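Local coordinates for protein transferrin (Manduca sexta, PDB 6WB6) that binds a single ferric ion together with a carbonate anion and serves as a secreted iron-transport protein of the insect, at residues A[70-84]-A[318-332]. Sequence-based numbering, arbitrary orientation.
Sequences QDFVVFQEYRTDEEP and IHHVADNIPIKPIDY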
loop_
_atom_site.group_PDB
_atom_site.type_symbol
_atom_site.label_atom_id
_atom_site.label_comp_id
_atom_site.label_asym_id
_atom_site.label_seq_id
_atom_site.Cartn_x
_atom_site.Cartn_y
_atom_site.Cartn_z
ATOM N N GLN A 70 21.253 18.368 3.803
ATOM C CA GLN A 70 20.981 17.757 5.100
ATOM C C GLN A 70 22.268 17.630 5.914
ATOM O O GLN A 70 23.366 17.525 5.373
ATOM C CB GLN A 70 20.287 16.395 4.934
ATOM C CG GLN A 70 21.026 15.381 4.092
ATOM C CD GLN A 70 22.173 14.713 4.834
ATOM O OE1 GLN A 70 22.195 14.640 6.072
ATOM N NE2 GLN A 70 23.149 14.240 4.074
ATOM N N ASP A 71 22.125 17.709 7.240
ATOM C CA ASP A 71 23.222 17.478 8.165
ATOM C C ASP A 71 22.769 16.532 9.284
ATOM O O ASP A 71 23.151 16.669 10.453
ATOM C CB ASP A 71 23.796 18.806 8.691
ATOM C CG ASP A 71 22.821 19.609 9.555
ATOM O OD1 ASP A 71 21.641 19.246 9.682
ATOM O OD2 ASP A 71 23.264 20.643 10.109
ATOM N N PHE A 72 21.960 15.535 8.912
ATOM C CA PHE A 72 21.502 14.509 9.839
ATOM C C PHE A 72 22.670 13.747 10.433
ATOM O O PHE A 72 23.771 13.705 9.877
ATOM C CB PHE A 72 20.588 13.506 9.145
ATOM C CG PHE A 72 19.287 14.071 8.725
ATOM C CD1 PHE A 72 18.322 14.362 9.659
ATOM C CD2 PHE A 72 19.004 14.270 7.401
ATOM C CE1 PHE A 72 17.110 14.858 9.290
ATOM C CE2 PHE A 72 17.792 14.788 7.021
ATOM C CZ PHE A 72 16.836 15.079 7.977
ATOM N N VAL A 73 22.408 13.109 11.569
ATOM C CA VAL A 73 23.374 12.215 12.193
ATOM C C VAL A 73 22.598 11.080 12.831
ATOM O O VAL A 73 21.663 11.320 13.598
ATOM C CB VAL A 73 24.236 12.938 13.247
ATOM C CG1 VAL A 73 23.353 13.533 14.354
ATOM C CG2 VAL A 73 25.243 11.981 13.844
ATOM N N VAL A 74 22.943 9.849 12.479
ATOM C CA VAL A 74 22.426 8.691 13.199
ATOM C C VAL A 74 23.252 8.546 14.468
ATOM O O VAL A 74 24.399 8.114 14.414
ATOM C CB VAL A 74 22.475 7.420 12.351
ATOM C CG1 VAL A 74 22.072 6.212 13.201
ATOM C CG2 VAL A 74 21.541 7.582 11.135
ATOM N N PHE A 75 22.661 8.903 15.615
ATOM C CA PHE A 75 23.376 8.899 16.885
ATOM C C PHE A 75 22.922 7.787 17.815
ATOM O O PHE A 75 23.420 7.700 18.937
ATOM C CB PHE A 75 23.221 10.261 17.592
ATOM C CG PHE A 75 21.812 10.564 18.008
ATOM C CD1 PHE A 75 21.340 10.168 19.242
ATOM C CD2 PHE A 75 20.954 11.244 17.152
ATOM C CE1 PHE A 75 20.058 10.442 19.623
ATOM C CE2 PHE A 75 19.653 11.511 17.529
ATOM C CZ PHE A 75 19.212 11.112 18.773
ATOM N N GLN A 76 21.980 6.952 17.392
ATOM C CA GLN A 76 21.456 5.902 18.255
ATOM C C GLN A 76 21.019 4.702 17.433
ATOM O O GLN A 76 20.293 4.859 16.442
ATOM C CB GLN A 76 20.270 6.420 19.074
ATOM C CG GLN A 76 19.980 5.593 20.298
ATOM C CD GLN A 76 20.684 6.148 21.487
ATOM O OE1 GLN A 76 20.051 6.637 22.422
ATOM N NE2 GLN A 76 22.010 6.114 21.452
ATOM N N GLU A 77 21.439 3.513 17.859
ATOM C CA GLU A 77 21.010 2.258 17.249
ATOM C C GLU A 77 20.118 1.494 18.215
ATOM O O GLU A 77 20.424 1.383 19.409
ATOM C CB GLU A 77 22.203 1.377 16.863
ATOM C CG GLU A 77 22.953 1.845 15.647
ATOM C CD GLU A 77 24.204 1.036 15.405
ATOM O OE1 GLU A 77 25.208 1.621 14.979
ATOM O OE2 GLU A 77 24.192 -0.184 15.664
ATOM N N TYR A 78 19.017 0.984 17.695
ATOM C CA TYR A 78 18.173 0.026 18.399
ATOM C C TYR A 78 18.596 -1.393 18.025
ATOM O O TYR A 78 18.544 -1.777 16.848
ATOM C CB TYR A 78 16.707 0.246 18.034
ATOM C CG TYR A 78 16.099 1.547 18.516
ATOM C CD1 TYR A 78 16.733 2.324 19.486
ATOM C CD2 TYR A 78 14.889 1.997 18.000
ATOM C CE1 TYR A 78 16.172 3.506 19.932
ATOM C CE2 TYR A 78 14.313 3.178 18.445
ATOM C CZ TYR A 78 14.962 3.931 19.403
ATOM O OH TYR A 78 14.406 5.108 19.858
ATOM N N ARG A 79 19.006 -2.171 19.019
ATOM C CA ARG A 79 19.523 -3.509 18.801
ATOM C C ARG A 79 18.687 -4.505 19.603
ATOM O O ARG A 79 17.718 -4.138 20.259
ATOM C CB ARG A 79 21.003 -3.562 19.183
ATOM C CG ARG A 79 21.826 -2.511 18.463
ATOM C CD ARG A 79 23.286 -2.629 18.814
ATOM N NE ARG A 79 24.139 -1.868 17.912
ATOM C CZ ARG A 79 25.454 -1.772 18.067
ATOM N NH1 ARG A 79 26.058 -2.380 19.077
ATOM N NH2 ARG A 79 26.168 -1.088 17.218
ATOM N N THR A 80 19.059 -5.780 19.537
ATOM C CA THR A 80 18.390 -6.803 20.324
ATOM C C THR A 80 19.209 -7.082 21.575
ATOM O O THR A 80 20.418 -6.845 21.615
ATOM C CB THR A 80 18.226 -8.103 19.546
ATOM O OG1 THR A 80 19.514 -8.505 19.085
ATOM C CG2 THR A 80 17.244 -7.943 18.375
ATOM N N ASP A 81 18.533 -7.611 22.594
ATOM C CA ASP A 81 19.245 -8.098 23.770
ATOM C C ASP A 81 20.034 -9.351 23.440
ATOM O O ASP A 81 21.068 -9.609 24.064
ATOM C CB ASP A 81 18.249 -8.329 24.903
ATOM C CG ASP A 81 17.809 -7.017 25.556
ATOM O OD1 ASP A 81 18.685 -6.203 25.921
ATOM O OD2 ASP A 81 16.598 -6.785 25.694
ATOM N N GLU A 82 19.594 -10.098 22.424
ATOM C CA GLU A 82 20.327 -11.267 21.963
ATOM C C GLU A 82 21.631 -10.867 21.297
ATOM O O GLU A 82 22.644 -11.558 21.451
ATOM C CB GLU A 82 19.449 -12.068 21.000
ATOM C CG GLU A 82 19.979 -13.411 20.641
ATOM C CD GLU A 82 18.938 -14.249 19.927
ATOM O OE1 GLU A 82 17.918 -13.671 19.486
ATOM O OE2 GLU A 82 19.129 -15.483 19.818
ATOM N N GLU A 83 21.637 -9.755 20.560
ATOM C CA GLU A 83 22.826 -9.290 19.842
ATOM C C GLU A 83 23.119 -7.817 20.137
ATOM O O GLU A 83 23.192 -6.980 19.231
ATOM C CB GLU A 83 22.646 -9.515 18.342
ATOM C CG GLU A 83 22.589 -10.980 17.934
ATOM C CD GLU A 83 22.409 -11.154 16.444
ATOM O OE1 GLU A 83 21.253 -11.137 15.986
ATOM O OE2 GLU A 83 23.425 -11.263 15.733
ATOM N N PRO A 84 23.341 -7.473 21.402
ATOM C CA PRO A 84 23.523 -6.051 21.755
ATOM C C PRO A 84 24.763 -5.431 21.137
ATOM O O PRO A 84 24.815 -4.204 20.972
ATOM C CB PRO A 84 23.618 -6.078 23.286
ATOM C CG PRO A 84 24.147 -7.463 23.600
ATOM C CD PRO A 84 23.599 -8.380 22.531
ATOM N N ILE A 318 13.299 -5.658 19.649
ATOM C CA ILE A 318 14.389 -4.732 19.331
ATOM C C ILE A 318 14.220 -3.503 20.224
ATOM O O ILE A 318 13.534 -2.539 19.862
ATOM C CB ILE A 318 14.399 -4.340 17.851
ATOM C CG1 ILE A 318 14.517 -5.589 16.972
ATOM C CG2 ILE A 318 15.536 -3.401 17.556
ATOM C CD1 ILE A 318 14.530 -5.264 15.487
ATOM N N HIS A 319 14.868 -3.520 21.395
ATOM C CA HIS A 319 14.862 -2.334 22.243
ATOM C C HIS A 319 16.109 -2.204 23.103
ATOM O O HIS A 319 16.054 -1.513 24.124
ATOM C CB HIS A 319 13.641 -2.293 23.162
ATOM C CG HIS A 319 13.555 -3.448 24.110
ATOM N ND1 HIS A 319 12.764 -4.550 23.870
ATOM C CD2 HIS A 319 14.150 -3.662 25.305
ATOM C CE1 HIS A 319 12.876 -5.395 24.881
ATOM N NE2 HIS A 319 13.711 -4.879 25.764
ATOM N N HIS A 320 17.221 -2.818 22.717
ATOM C CA HIS A 320 18.498 -2.533 23.354
ATOM C C HIS A 320 19.082 -1.291 22.695
ATOM O O HIS A 320 19.514 -1.325 21.539
ATOM C CB HIS A 320 19.466 -3.706 23.245
ATOM C CG HIS A 320 20.771 -3.454 23.936
ATOM N ND1 HIS A 320 20.979 -3.763 25.263
ATOM C CD2 HIS A 320 21.919 -2.885 23.498
ATOM C CE1 HIS A 320 22.203 -3.402 25.610
ATOM N NE2 HIS A 320 22.800 -2.882 24.553
ATOM N N VAL A 321 19.067 -0.188 23.410
ATOM C CA VAL A 321 19.594 1.058 22.877
ATOM C C VAL A 321 21.107 1.016 23.023
ATOM O O VAL A 321 21.626 0.807 24.121
ATOM C CB VAL A 321 18.977 2.253 23.609
ATOM C CG1 VAL A 321 19.455 3.585 23.031
ATOM C CG2 VAL A 321 17.471 2.142 23.528
ATOM N N ALA A 322 21.815 1.150 21.906
ATOM C CA ALA A 322 23.270 1.178 21.884
ATOM C C ALA A 322 23.747 2.511 21.330
ATOM O O ALA A 322 23.294 2.937 20.258
ATOM C CB ALA A 322 23.813 0.046 21.028
ATOM N N ASP A 323 24.660 3.168 22.048
ATOM C CA ASP A 323 25.270 4.388 21.521
ATOM C C ASP A 323 26.338 3.974 20.524
ATOM O O ASP A 323 27.127 3.062 20.794
ATOM C CB ASP A 323 25.903 5.272 22.607
ATOM C CG ASP A 323 24.944 5.635 23.733
ATOM O OD1 ASP A 323 23.807 6.096 23.461
ATOM O OD2 ASP A 323 25.357 5.469 24.905
ATOM N N ASN A 324 26.359 4.637 19.378
ATOM C CA ASN A 324 27.340 4.366 18.348
ATOM C C ASN A 324 28.288 5.545 18.253
ATOM O O ASN A 324 28.139 6.559 18.935
ATOM C CB ASN A 324 26.662 4.096 17.002
ATOM C CG ASN A 324 25.461 4.991 16.770
ATOM O OD1 ASN A 324 24.620 5.137 17.655
ATOM N ND2 ASN A 324 25.372 5.595 15.583
ATOM N N ILE A 325 29.281 5.392 17.399
ATOM C CA ILE A 325 30.111 6.515 16.995
ATOM C C ILE A 325 29.231 7.282 16.012
ATOM O O ILE A 325 29.009 6.804 14.891
ATOM C CB ILE A 325 31.451 6.039 16.405
ATOM C CG1 ILE A 325 32.195 5.169 17.436
ATOM C CG2 ILE A 325 32.310 7.219 16.004
ATOM C CD1 ILE A 325 33.398 4.424 16.889
ATOM N N PRO A 326 28.647 8.438 16.409
ATOM C CA PRO A 326 27.687 9.115 15.527
ATOM C C PRO A 326 28.150 9.091 14.082
ATOM O O PRO A 326 29.344 9.247 13.810
ATOM C CB PRO A 326 27.640 10.541 16.089
ATOM C CG PRO A 326 27.969 10.380 17.531
ATOM C CD PRO A 326 28.958 9.249 17.602
ATOM N N ILE A 327 27.227 8.888 13.154
ATOM C CA ILE A 327 27.593 8.645 11.760
ATOM C C ILE A 327 26.528 9.237 10.863
ATOM O O ILE A 327 25.334 9.161 11.163
ATOM C CB ILE A 327 27.758 7.137 11.490
ATOM C CG1 ILE A 327 28.151 6.879 10.034
ATOM C CG2 ILE A 327 26.468 6.402 11.840
ATOM C CD1 ILE A 327 28.702 5.486 9.810
ATOM N N LYS A 328 26.961 9.820 9.754
ATOM C CA LYS A 328 26.002 10.299 8.772
ATOM C C LYS A 328 25.156 9.126 8.279
ATOM O O LYS A 328 25.605 7.981 8.308
ATOM C CB LYS A 328 26.715 10.954 7.593
ATOM C CG LYS A 328 27.537 12.200 7.954
ATOM C CD LYS A 328 26.635 13.403 8.225
ATOM C CE LYS A 328 25.938 13.925 6.956
ATOM N NZ LYS A 328 24.440 14.006 7.136
ATOM N N PRO A 329 23.928 9.380 7.830
ATOM C CA PRO A 329 23.057 8.249 7.484
ATOM C C PRO A 329 23.580 7.443 6.314
ATOM O O PRO A 329 23.579 6.206 6.368
ATOM C CB PRO A 329 21.702 8.913 7.184
ATOM C CG PRO A 329 22.041 10.379 6.938
ATOM C CD PRO A 329 23.225 10.670 7.770
ATOM N N ILE A 330 24.051 8.099 5.257
ATOM C CA ILE A 330 24.484 7.323 4.108
ATOM C C ILE A 330 25.756 6.540 4.434
ATOM O O ILE A 330 25.969 5.440 3.902
ATOM C CB ILE A 330 24.647 8.249 2.892
ATOM C CG1 ILE A 330 24.405 7.468 1.605
ATOM C CG2 ILE A 330 26.030 8.913 2.891
ATOM C CD1 ILE A 330 22.947 7.289 1.292
ATOM N N ASP A 331 26.612 7.067 5.312
ATOM C CA ASP A 331 27.763 6.281 5.748
ATOM C C ASP A 331 27.317 5.127 6.625
ATOM O O ASP A 331 27.922 4.042 6.601
ATOM C CB ASP A 331 28.760 7.161 6.493
ATOM C CG ASP A 331 29.366 8.214 5.595
ATOM O OD1 ASP A 331 29.498 7.939 4.395
ATOM O OD2 ASP A 331 29.699 9.306 6.085
ATOM N N TYR A 332 26.262 5.350 7.409
ATOM C CA TYR A 332 25.653 4.267 8.161
ATOM C C TYR A 332 25.153 3.179 7.227
ATOM O O TYR A 332 25.391 1.987 7.456
ATOM C CB TYR A 332 24.498 4.824 8.981
ATOM C CG TYR A 332 23.798 3.811 9.863
ATOM C CD1 TYR A 332 24.403 3.326 11.008
ATOM C CD2 TYR A 332 22.528 3.361 9.556
ATOM C CE1 TYR A 332 23.764 2.439 11.829
ATOM C CE2 TYR A 332 21.868 2.454 10.376
ATOM C CZ TYR A 332 22.497 1.998 11.507
ATOM O OH TYR A 332 21.876 1.080 12.333
HETATM O O HOH W 1 24.394 11.416 4.569
HETATM O O HOH W 2 15.849 -5.821 22.672
#
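R79 lies across the methyl of A322, whose CB sits over one face of the guanidinium and 3.5 Å from R79 CD. The guanidinium edge is spent within 70-84: NE and NH2 both grip OE2 of E77 (NH2 to OE2 2.7 Å) in a side-on salt bridge, with OE2 in the guanidinium plane yet itself met from above its carboxylate plane, while NH1 donates to P84 O at a nearly straight 168°. Replacing R79 by a leucine would probably leave the E77 carboxylate without its countercharge and P84 O without this donor, loosening the 80-84 turn. That turn sets P84 CB over the face of the H320 ring, 3.6 Å from its centroid, and D81 OD1 at the ring edge, weakly bonded to ND1.

The backbones run antiparallel, with E77 and A322 as a hydrogen-bonded pair; H319 and H320 both face R79 in a classic beta bulge. Strand 320-327 is an outer strand of a four-stranded antiparallel sheet in the iron-binding half of the transferrin, and 72-79 joins it to 275-279.

On the sheet face shared with Y78, V321 presses CG1 against the Q76 amide; Q76 NE2 donates to the anti lone pair of D323 OD1 (2.7 Å). Helix 286-300 covers this side. Farther along, the strand pairing is interrupted: N324 ND2 reaches V74 O (2.9 Å) from the face of the carbonyl plane opposite to I327 N. With its CG1 anti to the backbone N (chi1 174°), V74 sets that methyl over the Y332 ring, 4.3 Å from the centroid; the Y332 hydroxyl bonds to W273 O. K328, folded back through chi2 and chi3, brings NZ to F72 O and, in the carbonyl plane on a lone pair, to Q70 OE1 (2.6 Å).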